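Local coordinates for protein glucanase (Klebsiella pneumoniae, PDB 5GY3) that probably hydrolyses internal beta-1,4-glucosidic linkages in cellulose, lichenin and cereal beta-D-glucans, as a family 8 endoglucanase, at residues W4-I18 against L38-L51. Residues are numbered along the deposited sequence; the frame is centred on the assembly and turned at random.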
loop_
_atom_site.group_PDB
_atom_site.type_symbol
_atom_site.label_atom_id
_atom_site.label_comp_id
_atom_site.label_asym_id
_atom_site.label_seq_id
_atom_site.Cartn_x
_atom_site.Cartn_y
_atom_site.Cartn_z
ATOM N N TRP A 4 19.186 0.490 0.778
ATOM C CA TRP A 4 18.626 -0.744 1.317
ATOM C C TRP A 4 19.420 -1.243 2.521
ATOM O O TRP A 4 18.835 -1.686 3.513
ATOM C CB TRP A 4 18.576 -1.802 0.205
ATOM C CG TRP A 4 18.264 -3.190 0.671
ATOM C CD1 TRP A 4 19.092 -4.276 0.612
ATOM C CD2 TRP A 4 17.044 -3.646 1.253
ATOM N NE1 TRP A 4 18.464 -5.382 1.131
ATOM C CE2 TRP A 4 17.206 -5.023 1.535
ATOM C CE3 TRP A 4 15.830 -3.027 1.579
ATOM C CZ2 TRP A 4 16.202 -5.790 2.118
ATOM C CZ3 TRP A 4 14.838 -3.792 2.157
ATOM C CH2 TRP A 4 15.024 -5.160 2.415
ATOM N N GLU A 5 20.756 -1.193 2.454
ATOM C CA GLU A 5 21.552 -1.586 3.615
ATOM C C GLU A 5 21.253 -0.697 4.817
ATOM O O GLU A 5 21.098 -1.190 5.942
ATOM C CB GLU A 5 23.041 -1.546 3.273
ATOM C CG GLU A 5 23.461 -2.607 2.276
ATOM C CD GLU A 5 23.258 -4.008 2.815
ATOM O OE1 GLU A 5 23.502 -4.223 4.024
ATOM O OE2 GLU A 5 22.849 -4.892 2.033
ATOM N N ARG A 6 21.152 0.616 4.597
ATOM C CA ARG A 6 20.838 1.519 5.701
ATOM C C ARG A 6 19.439 1.254 6.248
ATOM O O ARG A 6 19.204 1.353 7.456
ATOM C CB ARG A 6 20.985 2.968 5.237
ATOM C CG ARG A 6 20.887 3.985 6.344
ATOM C CD ARG A 6 21.802 3.623 7.508
ATOM N NE ARG A 6 21.736 4.609 8.587
ATOM C CZ ARG A 6 22.270 4.432 9.792
ATOM N NH1 ARG A 6 22.904 3.300 10.074
ATOM N NH2 ARG A 6 22.163 5.380 10.716
ATOM N N TYR A 7 18.501 0.898 5.371
ATOM C CA TYR A 7 17.141 0.570 5.794
ATOM C C TYR A 7 17.127 -0.650 6.704
ATOM O O TYR A 7 16.445 -0.664 7.737
ATOM C CB TYR A 7 16.295 0.332 4.547
ATOM C CG TYR A 7 14.816 0.072 4.736
ATOM C CD1 TYR A 7 13.928 1.118 4.988
ATOM C CD2 TYR A 7 14.297 -1.208 4.580
ATOM C CE1 TYR A 7 12.565 0.884 5.117
ATOM C CE2 TYR A 7 12.944 -1.452 4.706
ATOM C CZ TYR A 7 12.080 -0.404 4.974
ATOM O OH TYR A 7 10.730 -0.655 5.084
ATOM N N LYS A 8 17.853 -1.705 6.320
ATOM C CA LYS A 8 17.912 -2.892 7.166
ATOM C C LYS A 8 18.580 -2.579 8.495
ATOM O O LYS A 8 18.165 -3.090 9.539
ATOM C CB LYS A 8 18.666 -4.022 6.462
ATOM C CG LYS A 8 17.955 -4.624 5.263
ATOM C CD LYS A 8 18.712 -5.854 4.734
ATOM C CE LYS A 8 20.119 -5.488 4.286
ATOM N NZ LYS A 8 20.855 -6.660 3.727
ATOM N N ALA A 9 19.626 -1.751 8.468
ATOM C CA ALA A 9 20.364 -1.439 9.691
ATOM C C ALA A 9 19.487 -0.693 10.683
ATOM O O ALA A 9 19.585 -0.910 11.898
ATOM C CB ALA A 9 21.604 -0.610 9.362
ATOM N N ARG A 10 18.615 0.179 10.186
ATOM C CA ARG A 10 17.774 0.967 11.069
ATOM C C ARG A 10 16.474 0.275 11.438
ATOM O O ARG A 10 16.001 0.442 12.565
ATOM C CB ARG A 10 17.481 2.322 10.425
ATOM C CG ARG A 10 18.718 3.197 10.402
ATOM C CD ARG A 10 18.373 4.647 10.214
ATOM N NE ARG A 10 17.210 5.072 10.993
ATOM C CZ ARG A 10 16.431 6.075 10.613
ATOM N NH1 ARG A 10 16.709 6.712 9.485
ATOM N NH2 ARG A 10 15.385 6.437 11.340
ATOM N N PHE A 11 15.893 -0.524 10.540
ATOM C CA PHE A 11 14.531 -0.988 10.737
ATOM C C PHE A 11 14.338 -2.498 10.733
ATOM O O PHE A 11 13.255 -2.956 11.105
ATOM C CB PHE A 11 13.610 -0.377 9.668
ATOM C CG PHE A 11 13.721 1.108 9.568
ATOM C CD1 PHE A 11 13.289 1.917 10.614
ATOM C CD2 PHE A 11 14.287 1.702 8.453
ATOM C CE1 PHE A 11 13.397 3.296 10.533
ATOM C CE2 PHE A 11 14.395 3.078 8.366
ATOM C CZ PHE A 11 13.940 3.877 9.413
ATOM N N MET A 12 15.321 -3.292 10.330
ATOM C CA MET A 12 15.131 -4.738 10.291
ATOM C C MET A 12 15.829 -5.402 11.475
ATOM O O MET A 12 17.029 -5.203 11.687
ATOM C CB MET A 12 15.637 -5.330 8.975
ATOM C CG MET A 12 15.299 -6.803 8.826
ATOM S SD MET A 12 15.892 -7.480 7.253
ATOM C CE MET A 12 15.473 -9.207 7.479
ATOM N N MET A 13 15.072 -6.190 12.240
ATOM C CA MET A 13 15.588 -6.955 13.366
ATOM C C MET A 13 16.147 -8.283 12.885
ATOM O O MET A 13 15.758 -8.789 11.827
ATOM C CB MET A 13 14.486 -7.211 14.396
ATOM C CG MET A 13 14.020 -5.995 15.190
ATOM S SD MET A 13 15.351 -5.080 15.995
ATOM C CE MET A 13 15.497 -3.662 14.918
ATOM N N PRO A 14 17.064 -8.880 13.647
ATOM C CA PRO A 14 17.651 -10.160 13.211
ATOM C C PRO A 14 16.632 -11.280 13.069
ATOM O O PRO A 14 16.876 -12.222 12.298
ATOM C CB PRO A 14 18.692 -10.464 14.300
ATOM C CG PRO A 14 18.377 -9.525 15.442
ATOM C CD PRO A 14 17.747 -8.322 14.827
ATOM N N ASP A 15 15.487 -11.201 13.756
ATOM C CA ASP A 15 14.453 -12.220 13.610
ATOM C C ASP A 15 13.600 -12.030 12.361
ATOM O O ASP A 15 12.717 -12.860 12.117
ATOM C CB ASP A 15 13.548 -12.272 14.852
ATOM C CG ASP A 15 12.806 -10.959 15.124
ATOM O OD1 ASP A 15 12.925 -9.998 14.336
ATOM O OD2 ASP A 15 12.080 -10.902 16.142
ATOM N N GLY A 16 13.848 -10.987 11.567
ATOM C CA GLY A 16 13.085 -10.729 10.362
ATOM C C GLY A 16 11.978 -9.698 10.488
ATOM O O GLY A 16 11.280 -9.451 9.495
ATOM N N ARG A 17 11.786 -9.093 11.665
ATOM C CA ARG A 17 10.799 -8.026 11.823
ATOM C C ARG A 17 11.305 -6.713 11.245
ATOM O O ARG A 17 12.482 -6.369 11.393
ATOM C CB ARG A 17 10.458 -7.802 13.303
ATOM C CG ARG A 17 9.685 -8.905 13.949
ATOM C CD ARG A 17 9.391 -8.631 15.434
ATOM N NE ARG A 17 10.606 -8.705 16.246
ATOM C CZ ARG A 17 11.048 -7.737 17.043
ATOM N NH1 ARG A 17 10.366 -6.608 17.174
ATOM N NH2 ARG A 17 12.170 -7.907 17.724
ATOM N N ILE A 18 10.399 -5.973 10.594
ATOM C CA ILE A 18 10.606 -4.566 10.260
ATOM C C ILE A 18 9.936 -3.736 11.343
ATOM O O ILE A 18 8.774 -3.984 11.694
ATOM C CB ILE A 18 10.029 -4.217 8.877
ATOM C CG1 ILE A 18 10.815 -4.943 7.789
ATOM C CG2 ILE A 18 10.073 -2.703 8.644
ATOM C CD1 ILE A 18 12.201 -4.377 7.532
ATOM N N LEU A 38 11.235 -4.775 -1.445
ATOM C CA LEU A 38 12.541 -4.142 -1.582
ATOM C C LEU A 38 13.675 -5.162 -1.503
ATOM O O LEU A 38 14.721 -4.970 -2.135
ATOM C CB LEU A 38 12.703 -3.048 -0.521
ATOM C CG LEU A 38 11.736 -1.853 -0.628
ATOM C CD1 LEU A 38 11.926 -0.902 0.537
ATOM C CD2 LEU A 38 11.906 -1.106 -1.943
ATOM N N ALA A 39 13.491 -6.248 -0.750
ATOM C CA ALA A 39 14.516 -7.291 -0.725
ATOM C C ALA A 39 14.668 -7.943 -2.096
ATOM O O ALA A 39 15.791 -8.197 -2.544
ATOM C CB ALA A 39 14.191 -8.332 0.344
ATOM N N VAL A 40 13.555 -8.199 -2.791
ATOM C CA VAL A 40 13.645 -8.726 -4.156
ATOM C C VAL A 40 14.356 -7.727 -5.059
ATOM O O VAL A 40 15.257 -8.084 -5.833
ATOM C CB VAL A 40 12.246 -9.053 -4.709
ATOM C CG1 VAL A 40 12.366 -9.551 -6.151
ATOM C CG2 VAL A 40 11.536 -10.062 -3.833
ATOM N N ALA A 41 13.955 -6.454 -4.968
ATOM C CA ALA A 41 14.518 -5.418 -5.828
ATOM C C ALA A 41 16.020 -5.260 -5.627
ATOM O O ALA A 41 16.742 -4.902 -6.565
ATOM C CB ALA A 41 13.809 -4.094 -5.566
ATOM N N ASN A 42 16.508 -5.512 -4.422
ATOM C CA ASN A 42 17.931 -5.394 -4.143
ATOM C C ASN A 42 18.648 -6.729 -4.263
ATOM O O ASN A 42 19.835 -6.814 -3.948
ATOM C CB ASN A 42 18.142 -4.775 -2.764
ATOM C CG ASN A 42 17.869 -3.282 -2.767
ATOM O OD1 ASN A 42 18.740 -2.486 -3.104
ATOM N ND2 ASN A 42 16.644 -2.900 -2.426
ATOM N N ASN A 43 17.952 -7.760 -4.745
ATOM C CA ASN A 43 18.520 -9.091 -4.951
ATOM C C ASN A 43 19.138 -9.624 -3.657
ATOM O O ASN A 43 20.284 -10.077 -3.616
ATOM C CB ASN A 43 19.528 -9.068 -6.103
ATOM C CG ASN A 43 19.864 -10.460 -6.617
ATOM O OD1 ASN A 43 19.301 -11.456 -6.164
ATOM N ND2 ASN A 43 20.788 -10.529 -7.570
ATOM N N ASP A 44 18.355 -9.561 -2.579
ATOM C CA ASP A 44 18.799 -9.915 -1.233
ATOM C C ASP A 44 17.958 -11.087 -0.741
ATOM O O ASP A 44 17.050 -10.929 0.078
ATOM C CB ASP A 44 18.699 -8.690 -0.289
ATOM C CG ASP A 44 19.382 -8.920 1.054
ATOM O OD1 ASP A 44 19.711 -10.073 1.398
ATOM O OD2 ASP A 44 19.575 -7.930 1.787
ATOM N N ARG A 45 18.282 -12.285 -1.229
ATOM C CA ARG A 45 17.481 -13.444 -0.871
ATOM C C ARG A 45 17.565 -13.803 0.611
ATOM O O ARG A 45 16.543 -14.196 1.196
ATOM C CB ARG A 45 17.874 -14.644 -1.736
ATOM C CG ARG A 45 16.827 -15.727 -1.671
ATOM C CD ARG A 45 17.070 -16.788 -2.699
ATOM N NE ARG A 45 16.020 -17.799 -2.643
ATOM C CZ ARG A 45 16.028 -18.910 -3.371
ATOM N NH1 ARG A 45 17.040 -19.147 -4.191
ATOM N NH2 ARG A 45 15.035 -19.784 -3.262
ATOM N N PRO A 46 18.737 -13.716 1.263
ATOM C CA PRO A 46 18.747 -13.977 2.716
ATOM C C PRO A 46 17.771 -13.095 3.482
ATOM O O PRO A 46 17.009 -13.605 4.316
ATOM C CB PRO A 46 20.209 -13.712 3.106
ATOM C CG PRO A 46 20.962 -14.044 1.873
ATOM C CD PRO A 46 20.108 -13.534 0.745
ATOM N N ALA A 47 17.756 -11.788 3.196
ATOM C CA ALA A 47 16.831 -10.889 3.882
ATOM C C ALA A 47 15.390 -11.228 3.537
ATOM O O ALA A 47 14.524 -11.250 4.419
ATOM C CB ALA A 47 17.133 -9.434 3.520
ATOM N N PHE A 48 15.114 -11.493 2.254
ATOM C CA PHE A 48 13.761 -11.877 1.859
ATOM C C PHE A 48 13.284 -13.096 2.641
ATOM O O PHE A 48 12.161 -13.114 3.159
ATOM C CB PHE A 48 13.692 -12.152 0.357
ATOM C CG PHE A 48 12.300 -12.479 -0.118
ATOM C CD1 PHE A 48 11.811 -13.771 -0.044
ATOM C CD2 PHE A 48 11.475 -11.485 -0.618
ATOM C CE1 PHE A 48 10.520 -14.074 -0.445
ATOM C CE2 PHE A 48 10.184 -11.783 -1.025
ATOM C CZ PHE A 48 9.710 -13.079 -0.935
ATOM N N ASP A 49 14.116 -14.140 2.718
ATOM C CA ASP A 49 13.690 -15.352 3.410
ATOM C C ASP A 49 13.494 -15.104 4.905
ATOM O O ASP A 49 12.588 -15.687 5.515
ATOM C CB ASP A 49 14.693 -16.487 3.158
ATOM C CG ASP A 49 14.558 -17.106 1.758
ATOM O OD1 ASP A 49 13.474 -17.009 1.147
ATOM O OD2 ASP A 49 15.533 -17.713 1.265
ATOM N N LYS A 50 14.319 -14.237 5.509
ATOM C CA LYS A 50 14.128 -13.881 6.917
ATOM C C LYS A 50 12.810 -13.140 7.114
ATOM O O LYS A 50 12.043 -13.439 8.038
ATOM C CB LYS A 50 15.285 -13.011 7.419
ATOM C CG LYS A 50 16.570 -13.738 7.830
ATOM C CD LYS A 50 17.745 -12.736 8.022
ATOM C CE LYS A 50 18.597 -12.613 6.744
ATOM N NZ LYS A 50 19.275 -11.284 6.486
ATOM N N LEU A 51 12.546 -12.147 6.256
ATOM C CA LEU A 51 11.316 -11.367 6.359
ATOM C C LEU A 51 10.097 -12.256 6.186
ATOM O O LEU A 51 9.129 -12.169 6.953
ATOM C CB LEU A 51 11.309 -10.259 5.306
ATOM C CG LEU A 51 12.363 -9.167 5.420
ATOM C CD1 LEU A 51 12.517 -8.410 4.098
ATOM C CD2 LEU A 51 11.986 -8.215 6.546
HETATM O O HOH W 1 19.011 0.342 -2.314
#
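The indole of W4 packs one face on the C-terminal end of helix 29-41, with the N42 amide and the backbone of L38 and A39 over it; K8 CG covers the opposite face, and D44, A47 and L51 line the edge. This joins helix 2-11 to the consecutive helices 29-41 and 45-59, part of the helical barrel, (alpha/alpha)6 in this family, and lies away from the predicted active-site residue D87. The N42 amide lies nearly parallel to the indole, over its face, the planes 10° apart, while N42 CB makes a CH-pi contact, 3.8 Å from the centroid of the five-membered ring. N42 ND2 bonds back to L38 O, which holds the amide flat; a water links N42 OD1 to W4 N. Further along the ring, W4 CZ3 meets L38 CB at 3.5 Å.

With W4 CG swung anti to the backbone N (chi1 169°), NE1 faces D44, the N-cap of helix 45-59, and gives a nearly straight bond (166°) to the anti lone pair of D44 OD2 at 2.9 Å. K8 NZ reaches the same oxygen at 2.6 Å, nearly end-on to its C-O bond, and bridges to E5 as well; this lysine probably offsets the proximity of the two acids. D44 OD1 meanwhile accepts from A47 N, so one carboxylate caps helix 45-59 with OD1 and ties it to helix 2-11 with OD2.

Beyond the end of helix 2-11, the M12 chain runs out extended, its CE 3.7 Å from L51 CG and also against K50 CB. In the type I turn M13-G16, G16, at positive phi, brings its CA to 3.7 Å from K50 O. Past the turn, L51 CD2 sits 3.7 Å from I18 CG1 and packs against G16 O at 3.3 Å, a carbonyl that accepts a hydrogen bond from Q32 NE2.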